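Local coordinates for SAM-dependent methyltransferase (Exiguobacterium sibiricum 255-15, PDB 3D2L), which probably transfers methyl groups from S-adenosylmethionine to a substrate not yet identified, at residues 42-47 with 71-76; 181-184 with 188-191. All coordinates share one frame; numbering follows the deposited sequence.

Contact 1 (42-47 with 71-76); sequences CGTGTA and QEKAME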
# COMPACT_ATOMS: atom_id res chain seq x y z
N CYS A 42 -4.07 -3.54 -2.43
CA CYS A 42 -3.12 -3.90 -3.44
C CYS A 42 -3.18 -3.12 -4.74
O CYS A 42 -2.35 -3.38 -5.59
CB CYS A 42 -3.28 -5.40 -3.77
SG CYS A 42 -4.88 -5.78 -4.54
N GLY A 43 -4.15 -2.23 -4.92
CA GLY A 43 -4.28 -1.45 -6.16
C GLY A 43 -4.31 -2.34 -7.39
O GLY A 43 -5.09 -3.31 -7.46
N THR A 44 -3.46 -2.04 -8.36
CA THR A 44 -3.42 -2.81 -9.59
C THR A 44 -2.60 -4.11 -9.46
O THR A 44 -2.33 -4.79 -10.48
CB THR A 44 -2.93 -1.94 -10.75
OG1 THR A 44 -1.56 -1.55 -10.52
CG2 THR A 44 -3.84 -0.66 -10.89
N GLY A 45 -2.21 -4.46 -8.22
CA GLY A 45 -1.54 -5.74 -7.91
C GLY A 45 -0.14 -5.99 -8.41
O GLY A 45 0.32 -7.14 -8.47
N THR A 46 0.58 -4.93 -8.79
CA THR A 46 1.93 -5.10 -9.28
C THR A 46 2.80 -5.85 -8.23
O THR A 46 3.49 -6.80 -8.59
CB THR A 46 2.57 -3.73 -9.71
OG1 THR A 46 1.69 -3.05 -10.62
CG2 THR A 46 3.91 -3.97 -10.38
N ALA A 47 2.75 -5.43 -6.96
CA ALA A 47 3.53 -6.08 -5.91
C ALA A 47 2.94 -7.43 -5.58
O ALA A 47 3.67 -8.37 -5.28
CB ALA A 47 3.65 -5.19 -4.64
N GLN A 71 -6.16 -8.63 -12.14
CA GLN A 71 -6.54 -9.96 -12.63
C GLN A 71 -6.07 -10.25 -14.04
O GLN A 71 -5.57 -11.32 -14.33
CB GLN A 71 -8.05 -10.12 -12.54
CG GLN A 71 -8.57 -11.43 -13.09
CD GLN A 71 -10.06 -11.49 -13.00
OE1 GLN A 71 -10.63 -11.07 -11.98
NE2 GLN A 71 -10.71 -12.00 -14.05
N GLU A 72 -6.26 -9.29 -14.94
CA GLU A 72 -5.81 -9.47 -16.31
C GLU A 72 -4.31 -9.71 -16.40
O GLU A 72 -3.87 -10.58 -17.13
CB GLU A 72 -6.29 -8.31 -17.18
CG GLU A 72 -7.81 -8.44 -17.44
CD GLU A 72 -8.42 -7.35 -18.35
OE1 GLU A 72 -8.07 -6.16 -18.20
OE2 GLU A 72 -9.30 -7.71 -19.16
N LYS A 73 -3.53 -8.98 -15.60
CA LYS A 73 -2.10 -9.16 -15.54
C LYS A 73 -1.74 -10.54 -15.00
O LYS A 73 -0.86 -11.20 -15.55
CB LYS A 73 -1.47 -8.04 -14.70
CG LYS A 73 -1.60 -6.68 -15.36
CD LYS A 73 -0.76 -5.63 -14.63
CE LYS A 73 -1.13 -5.38 -13.18
NZ LYS A 73 -0.08 -4.53 -12.50
N ALA A 74 -2.44 -11.00 -13.95
CA ALA A 74 -2.23 -12.35 -13.40
C ALA A 74 -2.54 -13.41 -14.46
O ALA A 74 -1.75 -14.32 -14.70
CB ALA A 74 -3.09 -12.58 -12.10
N MSE A 75 -3.68 -13.28 -15.13
CA MSE A 75 -4.02 -14.27 -16.16
C MSE A 75 -3.01 -14.28 -17.32
O MSE A 75 -2.64 -15.33 -17.84
CB MSE A 75 -5.42 -14.01 -16.74
CG MSE A 75 -6.58 -14.01 -15.72
SE MSE A 75 -6.72 -15.60 -14.61
CE MSE A 75 -7.33 -16.89 -15.98
N GLU A 76 -2.54 -13.11 -17.73
CA GLU A 76 -1.59 -13.05 -18.85
C GLU A 76 -0.20 -13.63 -18.51
O GLU A 76 0.57 -13.94 -19.41
CB GLU A 76 -1.52 -11.63 -19.39
CG GLU A 76 -2.85 -11.29 -20.07
CD GLU A 76 -2.92 -9.89 -20.64
OE1 GLU A 76 -2.28 -8.96 -20.10
OE2 GLU A 76 -3.68 -9.74 -21.62

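Contact 2 (181-184 with 188-191); sequences FIEG and RYDR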
# COMPACT_ATOMS: atom_id res chain seq x y z
N PHE A 181 -3.82 13.29 -18.16
CA PHE A 181 -4.18 13.56 -19.54
C PHE A 181 -3.92 12.24 -20.22
O PHE A 181 -2.77 11.82 -20.34
CB PHE A 181 -3.36 14.68 -20.16
CG PHE A 181 -3.69 16.00 -19.60
CD1 PHE A 181 -4.84 16.65 -19.99
CD2 PHE A 181 -2.87 16.57 -18.64
CE1 PHE A 181 -5.16 17.87 -19.44
CE2 PHE A 181 -3.17 17.80 -18.09
CZ PHE A 181 -4.32 18.44 -18.49
N ILE A 182 -5.01 11.57 -20.60
CA ILE A 182 -4.94 10.26 -21.22
C ILE A 182 -5.18 10.39 -22.71
O ILE A 182 -6.18 10.99 -23.14
CB ILE A 182 -6.01 9.27 -20.64
CG1 ILE A 182 -5.94 9.20 -19.12
CG2 ILE A 182 -5.83 7.88 -21.25
CD1 ILE A 182 -6.75 10.23 -18.43
N GLU A 183 -4.27 9.80 -23.48
CA GLU A 183 -4.32 9.84 -24.92
C GLU A 183 -5.42 8.90 -25.39
O GLU A 183 -5.49 7.78 -24.91
CB GLU A 183 -2.99 9.36 -25.51
CG GLU A 183 -2.86 9.66 -27.01
CD GLU A 183 -1.56 9.11 -27.59
OE1 GLU A 183 -0.95 8.22 -26.94
OE2 GLU A 183 -1.15 9.57 -28.66
N GLY A 184 -6.24 9.35 -26.33
CA GLY A 184 -7.30 8.53 -26.89
C GLY A 184 -6.85 7.92 -28.21
O GLY A 184 -5.75 8.23 -28.71
N ARG A 188 -5.88 12.64 -29.44
CA ARG A 188 -6.24 13.76 -28.58
C ARG A 188 -6.40 13.24 -27.16
O ARG A 188 -6.52 12.04 -26.94
CB ARG A 188 -7.50 14.44 -29.06
CG ARG A 188 -7.35 15.11 -30.43
CD ARG A 188 -8.65 15.80 -30.79
NE ARG A 188 -8.91 16.96 -29.91
CZ ARG A 188 -10.12 17.34 -29.50
NH1 ARG A 188 -11.20 16.63 -29.80
NH2 ARG A 188 -10.26 18.42 -28.72
N TYR A 189 -6.43 14.16 -26.21
CA TYR A 189 -6.40 13.80 -24.79
C TYR A 189 -7.67 14.04 -23.98
O TYR A 189 -8.37 15.04 -24.16
CB TYR A 189 -5.20 14.50 -24.11
CG TYR A 189 -3.87 13.89 -24.52
CD1 TYR A 189 -3.32 14.16 -25.77
CD2 TYR A 189 -3.19 13.02 -23.69
CE1 TYR A 189 -2.12 13.57 -26.17
CE2 TYR A 189 -1.98 12.43 -24.09
CZ TYR A 189 -1.46 12.71 -25.33
OH TYR A 189 -0.24 12.13 -25.71
N ASP A 190 -7.90 13.11 -23.06
CA ASP A 190 -9.01 13.16 -22.13
C ASP A 190 -8.43 13.39 -20.74
O ASP A 190 -7.48 12.72 -20.34
CB ASP A 190 -9.78 11.86 -22.22
CG ASP A 190 -10.43 11.71 -23.55
OD1 ASP A 190 -11.46 12.38 -23.73
OD2 ASP A 190 -9.89 10.96 -24.39
N ARG A 191 -8.99 14.37 -20.05
CA ARG A 191 -8.53 14.78 -18.76
C ARG A 191 -9.35 14.13 -17.67
O ARG A 191 -10.56 13.98 -17.81
CB ARG A 191 -8.58 16.31 -18.66
CG ARG A 191 -8.27 16.87 -17.29
CD ARG A 191 -8.24 18.36 -17.28
NE ARG A 191 -7.88 18.85 -15.97
CZ ARG A 191 -7.55 20.11 -15.68
NH1 ARG A 191 -7.53 21.05 -16.62
NH2 ARG A 191 -7.23 20.44 -14.44

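Contact 1 (42-47 with 71-76)
The ammonium end of Lys73 reaches from helix 64-76 to Thr44 and Thr46, which flank Gly45 where the turn 42-45 runs into helix 46-51. It is a worked example of a small interface built by one long side chain: only 115 Å² is buried, and the backbones stay well apart, with Gly45 CA 8.1 Å from Gln71 CA. Beyond CG the lysine chain bends once, at chi3 (-61°), while chi2 and chi4 stay extended. Its tip is where packing is tight. Lys73 CE lies 3.0 Å from the carbonyl oxygen Thr44 O, and Lys73 NZ is equally near that oxygen. Thr46 OG1 is also 3.0 Å from Lys73 NZ, but is badly placed for a hydrogen bond, and the two oblique side chains are merely close. Thr44 OG1 stands further back, 3.9 Å from Lys73 NZ. The defined polar partner is Asp12 of helix 9-14, whose carboxylate forms a salt bridge with Lys73 NZ through one oxygen and a hydrogen bond with Thr44 OG1 through the other.

On the loose side, the CA-CB bond of Gln71 points away from the loop, and the outer surface of the helix, with Gln71 and selenomethionine Met75, is exposed to solvent. The loop carries most of a GxGxG motif, as in Rossmann-like methyltransferases, following strand 36-40. A type II' turn from Cys42 to Gly45 is closed by Gly45 N bonding to Cys42 O at 2.8 Å, while Gly43 N is bonded to Asp61 at the end of strand 56-61. Gly45 then takes the N-cap position. Chemically, the positive end of Lys73 lies among loop oxygens and is balanced by Asp12, a setting that probably stabilises the ammonium form and ties the glycine-rich loop electrostatically to two neighbouring helices.

Contact 2 (181-184 with 188-191)
Tyr189 lays its ring across Glu183 on the neighbouring strand, with Glu183 CA 3.5 Å above the ring plane and offset toward the rim. A chi1 of -167° sets Glu183 CG opposite the backbone N, and the extended chain then runs obliquely over the same ring, making a CH-pi contact at 4.2 Å from CG to the Tyr189 ring centroid. The carboxylate is turned almost parallel to the ring, the planes 7° apart, and it ends near the hydroxyl, Glu183 OE2 being 4.0 Å from Tyr189 OH. With an alanine here the ring of Tyr189 would probably lose the CH-pi contact over its face and be freer to turn.

The backbone carbonyl of Phe181 meets the ring edge, Phe181 O lying 3.6 Å from Tyr189 CD2. Phe181 with Arg191 and Glu183 with Tyr189, the non-hydrogen-bonded pairs, share one face of a beta hairpin, at the far end of strands 173-183 and 189-199; the latter is outermost in the four-stranded antiparallel sheet. On the opposite face are Ile182 and Asp190, the hydrogen-bonded pair: Ile182 N to Asp190 O and Asp190 N to Ile182 O both measure 2.7 Å and are nearly straight. Toward the turn, Gly184 N adds a 2.8 Å bond to Arg188 O.

Phe181 and Arg191 run side by side in the same direction. The methylenes of the extended arginine do the touching, with Arg191 CD 3.8 Å from Phe181 CE1. Phe181 CZ lies over one face of the guanidinium, whose plane is inclined 58° to the ring; its NE forms a salt bridge with Asp193.

The two contacts belong to different parts of the chain and do not touch: their centres are 24 Å apart and their nearest atoms about 13 Å. Contact 1 lies in the Rossmann-like core, its centre about 14 Å from the centre of the chain, on the loop that in related methyltransferases borders the S-adenosylmethionine pocket; that role is inferred here, since magnesium is the sole ligand modelled. The centre of contact 2 is about 27 Å from the centre of the chain, at the turn end of a hairpin in a separate antiparallel sheet that lies, in sequence, between strands 131-138 and 215-222. One charged side chain spanning distant backbones thus contrasts with paired strands bonded directly through theirs.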